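PDB 6EWJ: putative capsular polysaccharide biosynthesis protein from Streptococcus pneumoniae serotype 4, which is probably a pyridoxal 5'-phosphate-dependent sugar aminotransferase of the DegT/DnrJ/EryC1 family, acting in the biosynthesis of pneumococcal teichoic acid. Local coordinates for residues T113-Y118 with I140-D145. Sequence-based numbering, arbitrary orientation.
Sequences TFEMDY and IVCDYD
E115 lays its carboxylate over the backbone of C142 and D143, at the end of a stretched-out side chain. OE1 is gripped by two donors. The amide of D143 reaches it from above the carboxylate plane, N to OE1 2.8 Å, with a fairly straight N-H···O angle of 155°. The second donor comes from its own loop: the hydroxyl of Y118 donates a hydrogen bond to the anti lone pair of OE1, with OH and OE1 2.6 Å apart. The other oxygen, OE2, accepts a hydrogen bond from a water 3.0 Å away, and this water also donates to V141 O, so both carboxylate oxygens are tied directly or through solvent to the 140-145 backbone. These donors would probably stabilise the ionised form of E115, whereas the nearby carboxylate of D143, not in contact and turned nearly perpendicular to it (86°), would work mildly against it.

C142 packs against the phenol tip of Y118, with its CB 3.5 Å from OH. C142 SG lies between the CG methylene of E115 and the F114 ring, 4.0 Å from F114 CE1, an oblique sulfur-aromatic contact. A chi1 of 65° tucks the F114 ring between its own N and C and brings its rim onto I140: I140 O sits at the edge, 3.3 Å from F114 CZ, and I140 CG2 meets the edge in plane. L147 of helix 144-153 backs both Y118 and C142.

The contact joins two loops that run into helices 118-124 and 144-153, with D117 and D143 at the respective N-cap positions. It belongs to the large PLP-binding domain of an aspartate aminotransferase-like (fold type I) enzyme, near Y351 and H179, which bind pyridoxal phosphate in the holo protein; no cofactor is bound to this chain.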
loop_
_atom_site.group_PDB
_atom_site.type_symbol
_atom_site.label_atom_id
_atom_site.label_comp_id
_atom_site.label_asym_id
_atom_site.label_seq_id
_atom_site.Cartn_x
_atom_site.Cartn_y
_atom_site.Cartn_z
ATOM N N THR A 113 -31.908 12.194 -3.490
ATOM C CA THR A 113 -30.875 11.316 -3.927
ATOM C C THR A 113 -29.550 11.792 -3.316
ATOM O O THR A 113 -29.393 12.968 -2.956
ATOM C CB THR A 113 -30.746 11.208 -5.482
ATOM O OG1 THR A 113 -29.801 10.211 -5.815
ATOM C CG2 THR A 113 -30.328 12.533 -6.145
ATOM N N PHE A 114 -28.620 10.862 -3.278
ATOM C CA PHE A 114 -27.286 11.108 -2.773
ATOM C C PHE A 114 -26.477 12.015 -3.669
ATOM O O PHE A 114 -25.441 12.543 -3.223
ATOM C CB PHE A 114 -26.545 9.784 -2.576
ATOM C CG PHE A 114 -26.305 9.046 -3.855
ATOM C CD1 PHE A 114 -25.207 9.343 -4.628
ATOM C CD2 PHE A 114 -27.264 8.144 -4.328
ATOM C CE1 PHE A 114 -24.998 8.694 -5.791
ATOM C CE2 PHE A 114 -27.065 7.499 -5.502
ATOM C CZ PHE A 114 -25.931 7.770 -6.245
ATOM N N GLU A 115 -26.863 12.142 -4.941
ATOM C CA GLU A 115 -26.020 12.845 -5.905
ATOM C C GLU A 115 -25.866 14.310 -5.564
ATOM O O GLU A 115 -26.746 14.920 -4.933
ATOM C CB GLU A 115 -26.562 12.729 -7.320
ATOM C CG GLU A 115 -26.489 11.329 -7.966
ATOM C CD GLU A 115 -26.928 11.380 -9.423
ATOM O OE1 GLU A 115 -26.309 12.139 -10.191
ATOM O OE2 GLU A 115 -27.878 10.645 -9.829
ATOM N N MET A 116 -24.738 14.878 -5.969
ATOM C CA MET A 116 -24.505 16.306 -5.834
ATOM C C MET A 116 -25.620 17.092 -6.548
ATOM O O MET A 116 -26.143 16.663 -7.609
ATOM C CB MET A 116 -23.163 16.716 -6.407
ATOM C CG MET A 116 -21.998 16.368 -5.508
ATOM S SD MET A 116 -20.412 16.871 -6.159
ATOM C CE MET A 116 -20.248 15.669 -7.507
ATOM N N ASP A 117 -26.024 18.196 -5.920
ATOM C CA ASP A 117 -26.830 19.194 -6.565
ATOM C C ASP A 117 -25.916 19.824 -7.607
ATOM O O ASP A 117 -24.909 20.420 -7.266
ATOM C CB ASP A 117 -27.326 20.203 -5.508
ATOM C CG ASP A 117 -28.110 21.355 -6.090
ATOM O OD1 ASP A 117 -27.773 21.850 -7.181
ATOM O OD2 ASP A 117 -29.041 21.816 -5.406
ATOM N N TYR A 118 -26.256 19.645 -8.893
ATOM C CA TYR A 118 -25.323 19.985 -9.978
ATOM C C TYR A 118 -25.294 21.458 -10.279
ATOM O O TYR A 118 -24.391 21.905 -10.968
ATOM C CB TYR A 118 -25.606 19.121 -11.247
ATOM C CG TYR A 118 -25.317 17.678 -10.980
ATOM C CD1 TYR A 118 -24.007 17.252 -10.777
ATOM C CD2 TYR A 118 -26.325 16.744 -10.825
ATOM C CE1 TYR A 118 -23.697 15.942 -10.510
ATOM C CE2 TYR A 118 -26.019 15.412 -10.528
ATOM C CZ TYR A 118 -24.672 15.023 -10.349
ATOM O OH TYR A 118 -24.293 13.709 -10.040
ATOM N N ILE A 140 -25.188 2.810 -7.537
ATOM C CA ILE A 140 -25.974 3.695 -8.371
ATOM C C ILE A 140 -25.052 4.774 -8.979
ATOM O O ILE A 140 -24.465 5.565 -8.252
ATOM C CB ILE A 140 -27.074 4.354 -7.524
ATOM C CG1 ILE A 140 -27.927 3.262 -6.841
ATOM C CG2 ILE A 140 -27.951 5.248 -8.391
ATOM C CD1 ILE A 140 -28.693 3.750 -5.640
ATOM N N VAL A 141 -25.002 4.824 -10.330
ATOM C CA VAL A 141 -24.061 5.663 -11.050
ATOM C C VAL A 141 -24.679 7.035 -11.180
ATOM O O VAL A 141 -25.875 7.132 -11.428
ATOM C CB VAL A 141 -23.741 5.107 -12.465
ATOM C CG1 VAL A 141 -22.869 6.072 -13.253
ATOM C CG2 VAL A 141 -23.000 3.774 -12.335
ATOM N N CYS A 142 -23.870 8.090 -11.034
ATOM C CA CYS A 142 -24.338 9.471 -11.186
ATOM C C CYS A 142 -24.816 9.903 -12.611
ATOM O O CYS A 142 -24.626 9.209 -13.601
ATOM C CB CYS A 142 -23.270 10.433 -10.713
ATOM S SG CYS A 142 -22.968 10.249 -8.912
ATOM N N ASP A 143 -25.406 11.084 -12.677
ATOM C CA ASP A 143 -25.953 11.677 -13.922
ATOM C C ASP A 143 -24.780 12.217 -14.740
ATOM O O ASP A 143 -24.456 13.410 -14.688
ATOM C CB ASP A 143 -26.927 12.801 -13.471
ATOM C CG ASP A 143 -27.702 13.442 -14.575
ATOM O OD1 ASP A 143 -27.583 13.069 -15.754
ATOM O OD2 ASP A 143 -28.414 14.425 -14.221
ATOM N N TYR A 144 -24.098 11.319 -15.456
ATOM C CA TYR A 144 -22.892 11.714 -16.205
ATOM C C TYR A 144 -23.179 12.683 -17.350
ATOM O O TYR A 144 -22.366 13.557 -17.602
ATOM C CB TYR A 144 -22.025 10.515 -16.599
ATOM C CG TYR A 144 -21.119 10.134 -15.465
ATOM C CD1 TYR A 144 -21.541 9.253 -14.479
ATOM C CD2 TYR A 144 -19.857 10.736 -15.328
ATOM C CE1 TYR A 144 -20.710 8.917 -13.415
ATOM C CE2 TYR A 144 -19.026 10.426 -14.260
ATOM C CZ TYR A 144 -19.457 9.517 -13.316
ATOM O OH TYR A 144 -18.661 9.216 -12.244
ATOM N N ASP A 145 -24.335 12.588 -18.008
ATOM C CA ASP A 145 -24.662 13.576 -19.008
ATOM C C ASP A 145 -24.631 14.983 -18.425
ATOM O O ASP A 145 -24.091 15.880 -19.050
ATOM C CB ASP A 145 -26.027 13.316 -19.670
ATOM C CG ASP A 145 -26.011 12.073 -20.585
ATOM O OD1 ASP A 145 -24.943 11.496 -20.833
ATOM O OD2 ASP A 145 -27.112 11.694 -21.040
HETATM O O HOH W 1 -27.983 8.654 -12.066
#